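Local structure of cytochrome P450 (CYP102L1) (Mycobacterium phage Adler, 6N6Q) at residues A154-E162 / F173-E181; W342-K353 / F365-H376. The protein is a phage-encoded, haem-containing cytochrome P450 that probably acts as a monooxygenase, using its haem iron to activate oxygen, though its substrate is not established. All blocks are in the same frame, centred on the assembly; numbering follows the deposited sequence.

Contact 1: residues A154-E162 / F173-E181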
loop_
_atom_site.group_PDB
_atom_site.type_symbol
_atom_site.label_atom_id
_atom_site.label_comp_id
_atom_site.label_asym_id
_atom_site.label_seq_id
_atom_site.Cartn_x
_atom_site.Cartn_y
_atom_site.Cartn_z
ATOM N N ALA A 154 -3.026 6.851 -11.976
ATOM C CA ALA A 154 -2.463 8.160 -11.659
ATOM C C ALA A 154 -3.450 9.016 -10.874
ATOM O O ALA A 154 -3.067 9.678 -9.902
ATOM C CB ALA A 154 -2.033 8.877 -12.937
ATOM N N GLU A 155 -4.720 9.018 -11.282
ATOM C CA GLU A 155 -5.723 9.804 -10.570
ATOM C C GLU A 155 -5.900 9.304 -9.143
ATOM O O GLU A 155 -5.934 10.098 -8.195
ATOM C CB GLU A 155 -7.053 9.765 -11.324
ATOM C CG GLU A 155 -7.054 10.563 -12.615
ATOM C CD GLU A 155 -7.301 12.042 -12.391
ATOM O OE1 GLU A 155 -7.946 12.392 -11.379
ATOM O OE2 GLU A 155 -6.855 12.856 -13.228
ATOM N N THR A 156 -6.015 7.984 -8.969
ATOM C CA THR A 156 -6.152 7.432 -7.624
ATOM C C THR A 156 -4.909 7.686 -6.780
ATOM O O THR A 156 -4.998 7.728 -5.547
ATOM C CB THR A 156 -6.447 5.931 -7.684
ATOM O OG1 THR A 156 -5.383 5.261 -8.371
ATOM C CG2 THR A 156 -7.758 5.666 -8.406
ATOM N N ASN A 157 -3.746 7.859 -7.411
ATOM C CA ASN A 157 -2.540 8.126 -6.636
ATOM C C ASN A 157 -2.467 9.576 -6.174
ATOM O O ASN A 157 -1.941 9.846 -5.089
ATOM C CB ASN A 157 -1.293 7.757 -7.441
ATOM C CG ASN A 157 -0.205 7.149 -6.575
ATOM O OD1 ASN A 157 0.075 7.634 -5.478
ATOM N ND2 ASN A 157 0.402 6.072 -7.059
ATOM N N ARG A 158 -2.990 10.514 -6.969
ATOM C CA ARG A 158 -3.126 11.883 -6.483
ATOM C C ARG A 158 -4.112 11.961 -5.327
ATOM O O ARG A 158 -3.944 12.786 -4.421
ATOM C CB ARG A 158 -3.581 12.816 -7.607
ATOM C CG ARG A 158 -2.742 12.771 -8.867
ATOM C CD ARG A 158 -3.126 13.916 -9.789
ATOM N NE ARG A 158 -2.617 15.195 -9.299
ATOM C CZ ARG A 158 -3.221 16.364 -9.484
ATOM N NH1 ARG A 158 -4.373 16.424 -10.138
ATOM N NH2 ARG A 158 -2.679 17.475 -9.004
ATOM N N LEU A 159 -5.143 11.114 -5.341
ATOM C CA LEU A 159 -6.159 11.153 -4.294
ATOM C C LEU A 159 -5.599 10.670 -2.962
ATOM O O LEU A 159 -5.672 11.379 -1.951
ATOM C CB LEU A 159 -7.370 10.310 -4.703
ATOM C CG LEU A 159 -8.383 10.066 -3.581
ATOM C CD1 LEU A 159 -8.982 11.377 -3.098
ATOM C CD2 LEU A 159 -9.472 9.093 -4.019
ATOM N N THR A 160 -5.037 9.458 -2.942
ATOM C CA THR A 160 -4.567 8.882 -1.687
ATOM C C THR A 160 -3.440 9.703 -1.076
ATOM O O THR A 160 -3.264 9.698 0.148
ATOM C CB THR A 160 -4.117 7.436 -1.902
ATOM O OG1 THR A 160 -2.983 7.411 -2.775
ATOM C CG2 THR A 160 -5.247 6.615 -2.516
ATOM N N ILE A 161 -2.670 10.414 -1.903
ATOM C CA ILE A 161 -1.681 11.348 -1.371
ATOM C C ILE A 161 -2.372 12.429 -0.551
ATOM O O ILE A 161 -1.990 12.710 0.591
ATOM C CB ILE A 161 -0.842 11.956 -2.510
ATOM C CG1 ILE A 161 0.232 10.969 -2.970
ATOM C CG2 ILE A 161 -0.210 13.270 -2.067
ATOM C CD1 ILE A 161 0.932 11.389 -4.236
ATOM N N GLU A 162 -3.412 13.043 -1.121
ATOM C CA GLU A 162 -4.133 14.085 -0.398
ATOM C C GLU A 162 -4.869 13.523 0.809
ATOM O O GLU A 162 -4.997 14.213 1.826
ATOM C CB GLU A 162 -5.108 14.801 -1.333
ATOM C CG GLU A 162 -4.427 15.571 -2.450
ATOM C CD GLU A 162 -3.390 16.547 -1.931
ATOM O OE1 GLU A 162 -3.665 17.235 -0.923
ATOM O OE2 GLU A 162 -2.295 16.623 -2.525
ATOM N N PHE A 173 -0.985 19.111 -0.724
ATOM C CA PHE A 173 0.043 19.187 -1.753
ATOM C C PHE A 173 -0.510 19.576 -3.115
ATOM O O PHE A 173 0.081 20.414 -3.803
ATOM C CB PHE A 173 0.783 17.850 -1.871
ATOM C CG PHE A 173 1.674 17.549 -0.705
ATOM C CD1 PHE A 173 2.853 18.253 -0.521
ATOM C CD2 PHE A 173 1.341 16.560 0.204
ATOM C CE1 PHE A 173 3.679 17.980 0.552
ATOM C CE2 PHE A 173 2.164 16.282 1.279
ATOM C CZ PHE A 173 3.335 16.992 1.452
ATOM N N ASN A 174 -1.631 18.986 -3.521
ATOM C CA ASN A 174 -2.237 19.266 -4.812
ATOM C C ASN A 174 -3.730 19.492 -4.646
ATOM O O ASN A 174 -4.350 19.006 -3.696
ATOM C CB ASN A 174 -2.004 18.121 -5.808
ATOM C CG ASN A 174 -0.607 18.131 -6.394
ATOM O OD1 ASN A 174 -0.080 19.184 -6.753
ATOM N ND2 ASN A 174 -0.001 16.955 -6.495
ATOM N N ASN A 175 -4.298 20.245 -5.581
ATOM C CA ASN A 175 -5.741 20.367 -5.729
ATOM C C ASN A 175 -6.179 19.373 -6.796
ATOM O O ASN A 175 -5.697 19.429 -7.933
ATOM C CB ASN A 175 -6.137 21.794 -6.108
ATOM C CG ASN A 175 -7.637 21.974 -6.213
ATOM O OD1 ASN A 175 -8.213 21.851 -7.292
ATOM N ND2 ASN A 175 -8.280 22.267 -5.088
ATOM N N LEU A 176 -7.080 18.458 -6.426
ATOM C CA LEU A 176 -7.431 17.361 -7.323
ATOM C C LEU A 176 -8.119 17.855 -8.588
ATOM O O LEU A 176 -8.020 17.210 -9.638
ATOM C CB LEU A 176 -8.312 16.349 -6.593
ATOM C CG LEU A 176 -7.661 15.690 -5.373
ATOM C CD1 LEU A 176 -8.575 14.631 -4.783
ATOM C CD2 LEU A 176 -6.306 15.095 -5.735
ATOM N N ALA A 177 -8.820 18.989 -8.516
ATOM C CA ALA A 177 -9.401 19.564 -9.724
ATOM C C ALA A 177 -8.324 20.089 -10.664
ATOM O O ALA A 177 -8.534 20.141 -11.881
ATOM C CB ALA A 177 -10.378 20.680 -9.361
ATOM N N ASP A 178 -7.174 20.476 -10.123
ATOM C CA ASP A 178 -6.060 20.991 -10.899
ATOM C C ASP A 178 -5.126 19.852 -11.298
ATOM O O ASP A 178 -5.120 18.779 -10.691
ATOM C CB ASP A 178 -5.300 22.047 -10.092
ATOM C CG ASP A 178 -4.442 22.942 -10.958
ATOM O OD1 ASP A 178 -5.007 23.763 -11.712
ATOM O OD2 ASP A 178 -3.202 22.830 -10.879
ATOM N N HIS A 179 -4.330 20.096 -12.341
ATOM C CA HIS A 179 -3.401 19.089 -12.842
ATOM C C HIS A 179 -1.945 19.535 -12.788
ATOM O O HIS A 179 -1.087 18.883 -13.394
ATOM C CB HIS A 179 -3.772 18.677 -14.269
ATOM C CG HIS A 179 -4.591 17.426 -14.337
ATOM N ND1 HIS A 179 -5.944 17.407 -14.076
ATOM C CD2 HIS A 179 -4.243 16.148 -14.618
ATOM C CE1 HIS A 179 -6.397 16.171 -14.203
ATOM N NE2 HIS A 179 -5.384 15.388 -14.531
ATOM N N SER A 180 -1.642 20.621 -12.086
ATOM C CA SER A 180 -0.256 20.960 -11.802
ATOM C C SER A 180 0.240 20.113 -10.640
ATOM O O SER A 180 -0.473 19.903 -9.655
ATOM C CB SER A 180 -0.115 22.446 -11.470
ATOM O OG SER A 180 -0.493 23.254 -12.571
ATOM N N GLU A 181 1.465 19.612 -10.762
ATOM C CA GLU A 181 2.042 18.744 -9.748
ATOM C C GLU A 181 2.922 19.554 -8.805
ATOM O O GLU A 181 3.690 20.415 -9.239
ATOM C CB GLU A 181 2.852 17.613 -10.385
ATOM C CG GLU A 181 3.023 16.404 -9.474
ATOM C CD GLU A 181 1.694 15.791 -9.065
ATOM O OE1 GLU A 181 0.779 15.725 -9.914
ATOM O OE2 GLU A 181 1.558 15.380 -7.893
HETATM O O HOH W 1 -1.915 14.993 -4.663
#

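Contact 2: residues W342-K353 / F365-H376. With HEM (protoporphyrin IX containing Fe), chain E; CAC (cacodylate ion), chain F.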
loop_
_atom_site.group_PDB
_atom_site.type_symbol
_atom_site.label_atom_id
_atom_site.label_comp_id
_atom_site.label_asym_id
_atom_site.label_seq_id
_atom_site.Cartn_x
_atom_site.Cartn_y
_atom_site.Cartn_z
ATOM N N TRP A 342 -4.691 -9.707 -6.550
ATOM C CA TRP A 342 -3.535 -8.865 -6.853
ATOM C C TRP A 342 -3.162 -8.065 -5.617
ATOM O O TRP A 342 -3.580 -6.912 -5.454
ATOM C CB TRP A 342 -3.813 -7.941 -8.040
ATOM C CG TRP A 342 -3.963 -8.680 -9.328
ATOM C CD1 TRP A 342 -5.131 -9.022 -9.946
ATOM C CD2 TRP A 342 -2.909 -9.186 -10.154
ATOM N NE1 TRP A 342 -4.868 -9.702 -11.110
ATOM C CE2 TRP A 342 -3.512 -9.818 -11.261
ATOM C CE3 TRP A 342 -1.514 -9.164 -10.067
ATOM C CZ2 TRP A 342 -2.768 -10.423 -12.272
ATOM C CZ3 TRP A 342 -0.775 -9.766 -11.073
ATOM C CH2 TRP A 342 -1.405 -10.386 -12.162
ATOM N N PRO A 343 -2.362 -8.642 -4.724
ATOM C CA PRO A 343 -1.921 -7.887 -3.547
ATOM C C PRO A 343 -0.903 -6.832 -3.933
ATOM O O PRO A 343 0.200 -7.164 -4.379
ATOM C CB PRO A 343 -1.316 -8.961 -2.634
ATOM C CG PRO A 343 -1.023 -10.143 -3.527
ATOM C CD PRO A 343 -1.624 -9.906 -4.888
ATOM N N VAL A 344 -1.273 -5.555 -3.783
ATOM C CA VAL A 344 -0.392 -4.469 -4.203
ATOM C C VAL A 344 0.942 -4.546 -3.474
ATOM O O VAL A 344 1.985 -4.199 -4.038
ATOM C CB VAL A 344 -1.084 -3.107 -3.997
ATOM C CG1 VAL A 344 -2.274 -2.980 -4.934
ATOM C CG2 VAL A 344 -1.523 -2.938 -2.552
ATOM N N ALA A 345 0.937 -5.002 -2.227
ATOM C CA ALA A 345 2.173 -5.396 -1.566
ATOM C C ALA A 345 2.360 -6.889 -1.801
ATOM O O ALA A 345 1.853 -7.710 -1.024
ATOM C CB ALA A 345 2.130 -5.071 -0.073
ATOM N N PRO A 346 3.076 -7.283 -2.860
ATOM C CA PRO A 346 3.043 -8.688 -3.293
ATOM C C PRO A 346 3.740 -9.647 -2.346
ATOM O O PRO A 346 3.591 -10.864 -2.516
ATOM C CB PRO A 346 3.747 -8.646 -4.653
ATOM C CG PRO A 346 4.711 -7.516 -4.521
ATOM C CD PRO A 346 4.040 -6.488 -3.642
ATOM N N GLY A 347 4.489 -9.156 -1.368
ATOM C CA GLY A 347 5.158 -10.050 -0.444
ATOM C C GLY A 347 5.964 -9.272 0.568
ATOM O O GLY A 347 6.056 -8.041 0.517
ATOM N N TYR A 348 6.553 -10.020 1.496
ATOM C CA TYR A 348 7.374 -9.448 2.551
ATOM C C TYR A 348 8.524 -10.398 2.856
ATOM O O TYR A 348 8.477 -11.590 2.539
ATOM C CB TYR A 348 6.553 -9.169 3.818
ATOM C CG TYR A 348 5.712 -10.338 4.273
ATOM C CD1 TYR A 348 4.428 -10.531 3.776
ATOM C CD2 TYR A 348 6.196 -11.247 5.203
ATOM C CE1 TYR A 348 3.655 -11.595 4.189
ATOM C CE2 TYR A 348 5.429 -12.316 5.623
ATOM C CZ TYR A 348 4.160 -12.485 5.113
ATOM O OH TYR A 348 3.393 -13.550 5.527
ATOM N N PHE A 349 9.564 -9.851 3.476
ATOM C CA PHE A 349 10.769 -10.599 3.800
ATOM C C PHE A 349 10.804 -10.895 5.291
ATOM O O PHE A 349 10.574 -10.001 6.113
ATOM C CB PHE A 349 12.021 -9.826 3.382
ATOM C CG PHE A 349 12.244 -9.796 1.898
ATOM C CD1 PHE A 349 12.905 -10.838 1.263
ATOM C CD2 PHE A 349 11.797 -8.728 1.138
ATOM C CE1 PHE A 349 13.116 -10.813 -0.105
ATOM C CE2 PHE A 349 12.003 -8.698 -0.230
ATOM C CZ PHE A 349 12.664 -9.742 -0.851
ATOM N N ARG A 350 11.095 -12.147 5.635
ATOM C CA ARG A 350 11.211 -12.565 7.021
ATOM C C ARG A 350 12.611 -13.104 7.277
ATOM O O ARG A 350 13.319 -13.507 6.353
ATOM C CB ARG A 350 10.165 -13.627 7.375
ATOM C CG ARG A 350 8.731 -13.181 7.140
ATOM C CD ARG A 350 7.848 -13.570 8.308
ATOM N NE ARG A 350 7.785 -12.523 9.321
ATOM C CZ ARG A 350 7.481 -12.736 10.596
ATOM N NH1 ARG A 350 7.232 -13.967 11.023
ATOM N NH2 ARG A 350 7.439 -11.721 11.448
ATOM N N GLN A 351 13.006 -13.098 8.547
ATOM C CA GLN A 351 14.316 -13.589 8.951
ATOM C C GLN A 351 14.168 -14.412 10.221
ATOM O O GLN A 351 13.236 -14.210 11.005
ATOM C CB GLN A 351 15.314 -12.440 9.172
ATOM C CG GLN A 351 14.983 -11.546 10.350
ATOM C CD GLN A 351 15.889 -10.338 10.438
ATOM O OE1 GLN A 351 16.512 -9.940 9.454
ATOM N NE2 GLN A 351 15.970 -9.746 11.623
ATOM N N ALA A 352 15.092 -15.351 10.411
ATOM C CA ALA A 352 15.019 -16.293 11.520
ATOM C C ALA A 352 15.645 -15.686 12.769
ATOM O O ALA A 352 16.793 -15.232 12.740
ATOM C CB ALA A 352 15.716 -17.603 11.157
ATOM N N LYS A 353 14.884 -15.682 13.867
ATOM C CA LYS A 353 15.411 -15.170 15.128
ATOM C C LYS A 353 16.410 -16.136 15.748
ATOM O O LYS A 353 17.298 -15.714 16.496
ATOM C CB LYS A 353 14.266 -14.890 16.100
ATOM C CG LYS A 353 13.278 -13.850 15.602
ATOM C CD LYS A 353 12.010 -13.822 16.441
ATOM C CE LYS A 353 12.284 -13.352 17.858
ATOM N NZ LYS A 353 11.042 -13.357 18.681
ATOM N N PHE A 365 17.508 -23.319 8.790
ATOM C CA PHE A 365 17.837 -21.906 8.650
ATOM C C PHE A 365 18.626 -21.451 9.865
ATOM O O PHE A 365 18.156 -21.581 10.999
ATOM C CB PHE A 365 16.574 -21.056 8.479
ATOM C CG PHE A 365 15.854 -21.299 7.184
ATOM C CD1 PHE A 365 16.258 -20.660 6.022
ATOM C CD2 PHE A 365 14.776 -22.167 7.126
ATOM C CE1 PHE A 365 15.600 -20.882 4.827
ATOM C CE2 PHE A 365 14.113 -22.393 5.935
ATOM C CZ PHE A 365 14.525 -21.750 4.784
ATOM N N LYS A 366 19.824 -20.930 9.623
ATOM C CA LYS A 366 20.594 -20.273 10.667
ATOM C C LYS A 366 19.963 -18.924 11.001
ATOM O O LYS A 366 19.267 -18.322 10.178
ATOM C CB LYS A 366 22.049 -20.108 10.208
ATOM C CG LYS A 366 22.926 -19.188 11.048
ATOM C CD LYS A 366 23.088 -19.688 12.475
ATOM C CE LYS A 366 23.859 -18.681 13.312
ATOM N NZ LYS A 366 23.399 -17.286 13.045
ATOM N N LYS A 367 20.174 -18.473 12.236
ATOM C CA LYS A 367 19.708 -17.157 12.655
ATOM C C LYS A 367 20.164 -16.085 11.672
ATOM O O LYS A 367 21.292 -16.119 11.171
ATOM C CB LYS A 367 20.225 -16.842 14.062
ATOM C CG LYS A 367 19.904 -15.438 14.552
ATOM C CD LYS A 367 20.505 -15.177 15.924
ATOM C CE LYS A 367 20.289 -13.734 16.350
ATOM N NZ LYS A 367 20.874 -13.450 17.688
ATOM N N ASN A 368 19.260 -15.145 11.385
ATOM C CA ASN A 368 19.429 -14.031 10.453
ATOM C C ASN A 368 19.401 -14.458 8.990
ATOM O O ASN A 368 19.674 -13.631 8.111
ATOM C CB ASN A 368 20.711 -13.232 10.723
ATOM C CG ASN A 368 20.628 -12.413 11.995
ATOM O OD1 ASN A 368 19.539 -12.072 12.458
ATOM N ND2 ASN A 368 21.782 -12.090 12.566
ATOM N N ASP A 369 19.085 -15.717 8.696
ATOM C CA ASP A 369 18.786 -16.094 7.322
ATOM C C ASP A 369 17.404 -15.578 6.950
ATOM O O ASP A 369 16.474 -15.617 7.760
ATOM C CB ASP A 369 18.848 -17.611 7.143
ATOM C CG ASP A 369 20.263 -18.150 7.215
ATOM O OD1 ASP A 369 21.212 -17.377 6.961
ATOM O OD2 ASP A 369 20.426 -19.349 7.521
ATOM N N TRP A 370 17.267 -15.087 5.722
ATOM C CA TRP A 370 16.043 -14.423 5.306
ATOM C C TRP A 370 15.421 -15.117 4.101
ATOM O O TRP A 370 16.121 -15.662 3.243
ATOM C CB TRP A 370 16.290 -12.936 4.993
ATOM C CG TRP A 370 17.475 -12.665 4.122
ATOM C CD1 TRP A 370 18.786 -12.654 4.502
ATOM C CD2 TRP A 370 17.459 -12.339 2.727
ATOM N NE1 TRP A 370 19.588 -12.354 3.427
ATOM C CE2 TRP A 370 18.798 -12.155 2.325
ATOM C CE3 TRP A 370 16.444 -12.190 1.778
ATOM C CZ2 TRP A 370 19.146 -11.828 1.017
ATOM C CZ3 TRP A 370 16.792 -11.867 0.480
ATOM C CH2 TRP A 370 18.132 -11.690 0.111
ATOM N N VAL A 371 14.087 -15.092 4.060
ATOM C CA VAL A 371 13.302 -15.654 2.971
ATOM C C VAL A 371 12.270 -14.621 2.534
ATOM O O VAL A 371 12.062 -13.598 3.189
ATOM C CB VAL A 371 12.604 -16.973 3.367
ATOM C CG1 VAL A 371 13.625 -18.019 3.798
ATOM C CG2 VAL A 371 11.587 -16.717 4.471
ATOM N N PHE A 372 11.616 -14.909 1.411
ATOM C CA PHE A 372 10.580 -14.052 0.852
ATOM C C PHE A 372 9.271 -14.826 0.825
ATOM O O PHE A 372 9.203 -15.917 0.249
ATOM C CB PHE A 372 10.955 -13.580 -0.555
ATOM C CG PHE A 372 9.894 -12.754 -1.229
ATOM C CD1 PHE A 372 9.670 -11.440 -0.850
ATOM C CD2 PHE A 372 9.134 -13.286 -2.258
ATOM C CE1 PHE A 372 8.698 -10.676 -1.475
ATOM C CE2 PHE A 372 8.161 -12.526 -2.888
ATOM C CZ PHE A 372 7.945 -11.220 -2.496
ATOM N N VAL A 373 8.241 -14.266 1.453
ATOM C CA VAL A 373 6.897 -14.825 1.399
ATOM C C VAL A 373 6.206 -14.233 0.176
ATOM O O VAL A 373 5.954 -13.027 0.119
ATOM C CB VAL A 373 6.112 -14.532 2.682
ATOM C CG1 VAL A 373 4.662 -14.965 2.526
ATOM C CG2 VAL A 373 6.757 -15.232 3.870
ATOM N N ASN A 374 5.912 -15.076 -0.810
ATOM C CA ASN A 374 5.264 -14.641 -2.046
ATOM C C ASN A 374 3.756 -14.658 -1.822
ATOM O O ASN A 374 3.107 -15.699 -1.959
ATOM C CB ASN A 374 5.670 -15.539 -3.211
ATOM C CG ASN A 374 5.233 -14.993 -4.558
ATOM O OD1 ASN A 374 4.274 -14.228 -4.654
ATOM N ND2 ASN A 374 5.937 -15.389 -5.611
ATOM N N LEU A 375 3.195 -13.495 -1.476
ATOM C CA LEU A 375 1.758 -13.411 -1.228
ATOM C C LEU A 375 0.959 -13.610 -2.509
ATOM O O LEU A 375 -0.101 -14.246 -2.489
ATOM C CB LEU A 375 1.405 -12.068 -0.592
ATOM C CG LEU A 375 1.813 -11.850 0.864
ATOM C CD1 LEU A 375 1.620 -10.396 1.242
ATOM C CD2 LEU A 375 1.003 -12.757 1.777
ATOM N N HIS A 376 1.445 -13.067 -3.629
ATOM C CA HIS A 376 0.723 -13.204 -4.889
ATOM C C HIS A 376 0.557 -14.667 -5.274
ATOM O O HIS A 376 -0.498 -15.069 -5.779
ATOM C CB HIS A 376 1.442 -12.441 -5.999
ATOM C CG HIS A 376 0.916 -12.740 -7.368
ATOM N ND1 HIS A 376 1.667 -13.374 -8.334
ATOM C CD2 HIS A 376 -0.294 -12.502 -7.929
ATOM C CE1 HIS A 376 0.946 -13.508 -9.433
ATOM N NE2 HIS A 376 -0.247 -12.987 -9.214
HETATM C CHA HEM E . 3.624 -2.083 6.556
HETATM C CHB HEM E . 0.633 -3.339 2.937
HETATM C CHC HEM E . -1.635 0.946 3.327
HETATM C CHD HEM E . 1.821 2.441 6.399
HETATM C C1A HEM E . 3.006 -2.821 5.565
HETATM C C2A HEM E . 3.307 -4.188 5.178
HETATM C C3A HEM E . 2.485 -4.529 4.184
HETATM C C4A HEM E . 1.625 -3.398 3.896
HETATM C CMA HEM E . 2.464 -5.895 3.467
HETATM C CAA HEM E . 4.392 -5.099 5.791
HETATM C CBA HEM E . 5.713 -4.827 5.076
HETATM C CGA HEM E . 6.766 -5.815 5.509
HETATM O O1A HEM E . 6.435 -6.772 6.257
HETATM O O2A HEM E . 7.944 -5.645 5.101
HETATM C C1B HEM E . -0.278 -2.314 2.766
HETATM C C2B HEM E . -1.449 -2.351 1.913
HETATM C C3B HEM E . -2.082 -1.165 2.018
HETATM C C4B HEM E . -1.322 -0.344 2.943
HETATM C CMB HEM E . -1.836 -3.583 1.061
HETATM C CAB HEM E . -3.377 -0.661 1.327
HETATM C CBB HEM E . -4.100 -1.358 0.443
HETATM C C1C HEM E . -0.925 1.730 4.214
HETATM C C2C HEM E . -1.286 3.053 4.681
HETATM C C3C HEM E . -0.344 3.479 5.525
HETATM C C4C HEM E . 0.667 2.434 5.635
HETATM C CMC HEM E . -2.542 3.855 4.277
HETATM C CAC HEM E . -0.396 4.859 6.225
HETATM C CBC HEM E . 0.532 5.269 7.095
HETATM C C1D HEM E . 2.608 1.351 6.722
HETATM C C2D HEM E . 3.739 1.344 7.632
HETATM C C3D HEM E . 4.233 0.101 7.676
HETATM C C4D HEM E . 3.438 -0.734 6.797
HETATM C CMD HEM E . 4.281 2.563 8.412
HETATM C CAD HEM E . 5.442 -0.370 8.518
HETATM C CBD HEM E . 4.990 -0.709 9.935
HETATM C CGD HEM E . 6.148 -1.258 10.731
HETATM O O1D HEM E . 6.170 -1.060 11.974
HETATM O O2D HEM E . 7.054 -1.889 10.126
HETATM N NA HEM E . 1.975 -2.377 4.757
HETATM N NB HEM E . -0.235 -1.077 3.377
HETATM N NC HEM E . 0.270 1.390 4.818
HETATM N ND HEM E . 2.457 0.065 6.234
HETATM FE FE HEM E . 1.196 -0.449 4.688
HETATM AS AS CAC F . 17.749 -6.161 12.145
HETATM O O1 CAC F . 17.562 -5.114 13.507
HETATM O O2 CAC F . 16.492 -6.411 10.988
HETATM C C1 CAC F . 19.330 -5.606 11.210
HETATM C C2 CAC F . 18.311 -7.865 12.818
#

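Contact 1: residues A154-E162 / F173-E181
Polar side chains of helix 152-169, the E helix of the cytochrome P450 fold, reach out from A154-E162 to hold the irregular connection F173-E181 that leads into helix 183-196, the F helix. R158 does much of the work. Its chain bends at chi3 (74°), bringing NH1 to the carbonyl oxygen D178 O along a nearly straight bond that lies close to the guanidinium plane; its length, 2.5 Å, is doubtfully short at this resolution. The same group makes a long salt bridge from NE to E181 OE1 (3.5 Å), the carboxylate standing steeply to the guanidinium plane, while NH1 sits over one face of the H179 ring. A long, multivalent side chain suits this place, because a single residue can tie down several points of a loop. One turn further along the helix, E162 serves as an acceptor for loop amides. F173 N meets OE1 on its syn lone pair at 3.3 Å, and N174 N approaches OE2 from above the carboxylate plane at 2.6 Å; R166 pairs with OE1 as well, which would probably favour the charged carboxylate. A water joins E162 OE2, R158 O and N174 ND2, linking helix backbone and loop. At the other end, H179 NE2 gives E155 OE2 only a weak bond, the firmer partner of that oxygen being R143. L176, buried, branched and apolar, packs against the helix between the R158 and E162 bonds: CD2 lies against R158 O and E162 CG, while CD1 rests 3.7 Å from L159 CD1.

Contact 2: residues W342-K353 / F365-H376
G347-Q351 and W370-N374 pair as antiparallel strands whose directions differ by 147°, with hydrogen-bonded pairs at Y348-V373 and R350-V371 and the straightest of these bonds running from V373 N to Y348 O (2.9 Å). At the end of the first strand, A352 O receives N368 N at 2.8 Å from the type II turn K366-D369; N368 takes the positive phi (73°) of that turn, which asparagine tolerates well. On one face, F349, W370 and F372 form an aromatic cluster. F372 CD1 lies over the F349 ring, 3.4 Å from F349 CZ, with the ring planes oblique, and W370 flanks F349 alongside. Because G347 has no side chain, F372 CZ can settle 3.7 Å from G347 CA. On the other face, Y348 holds CG between its backbone N and carbonyl carbon (chi1 50°), swinging the ring over V373, whose CB makes a CH-pi contact; the side chain of L375 crosses that of Y348 at about a right angle. The hydroxyl of Y348 is bonded to N72, so the ring packs while its polar end is satisfied. P346 O accepts from H376 N where helix 375-379 begins, and N374 caps this helix through A377 N. W342 and H376 have nearly parallel but offset rings that barely overlap. The haem is touched by the loop, A345 CB lying 3.6 Å from haem CMA and V344 CG2 meeting CMB, and by the strand, where Y348 CB approaches propionate oxygen O1A. Small aliphatic groups suit the porphyrin rim. These are two neighbouring inner strands of the P450 beta1 sheet, with the segment after the K helix lining the haem pocket.

In the fold
The two contacts lie on opposite sides of the chain's centre, their own centres about 33 Å apart, and share no helix or strand. Both are partly buried. Contact 1 belongs to the helical part of the fold and joins a helix to the loop that follows it, so its bonds run mainly from charged side chains to loop backbone, with just a small apolar patch. Contact 2 belongs to the beta sheet: backbone pairs set its register, an aromatic cluster lies on one face and Y348 with valines on the other, while its turn end is exposed. Contact 2 also touches the haem directly, whereas in contact 1 the side chain of I161 stays about 11 Å from it.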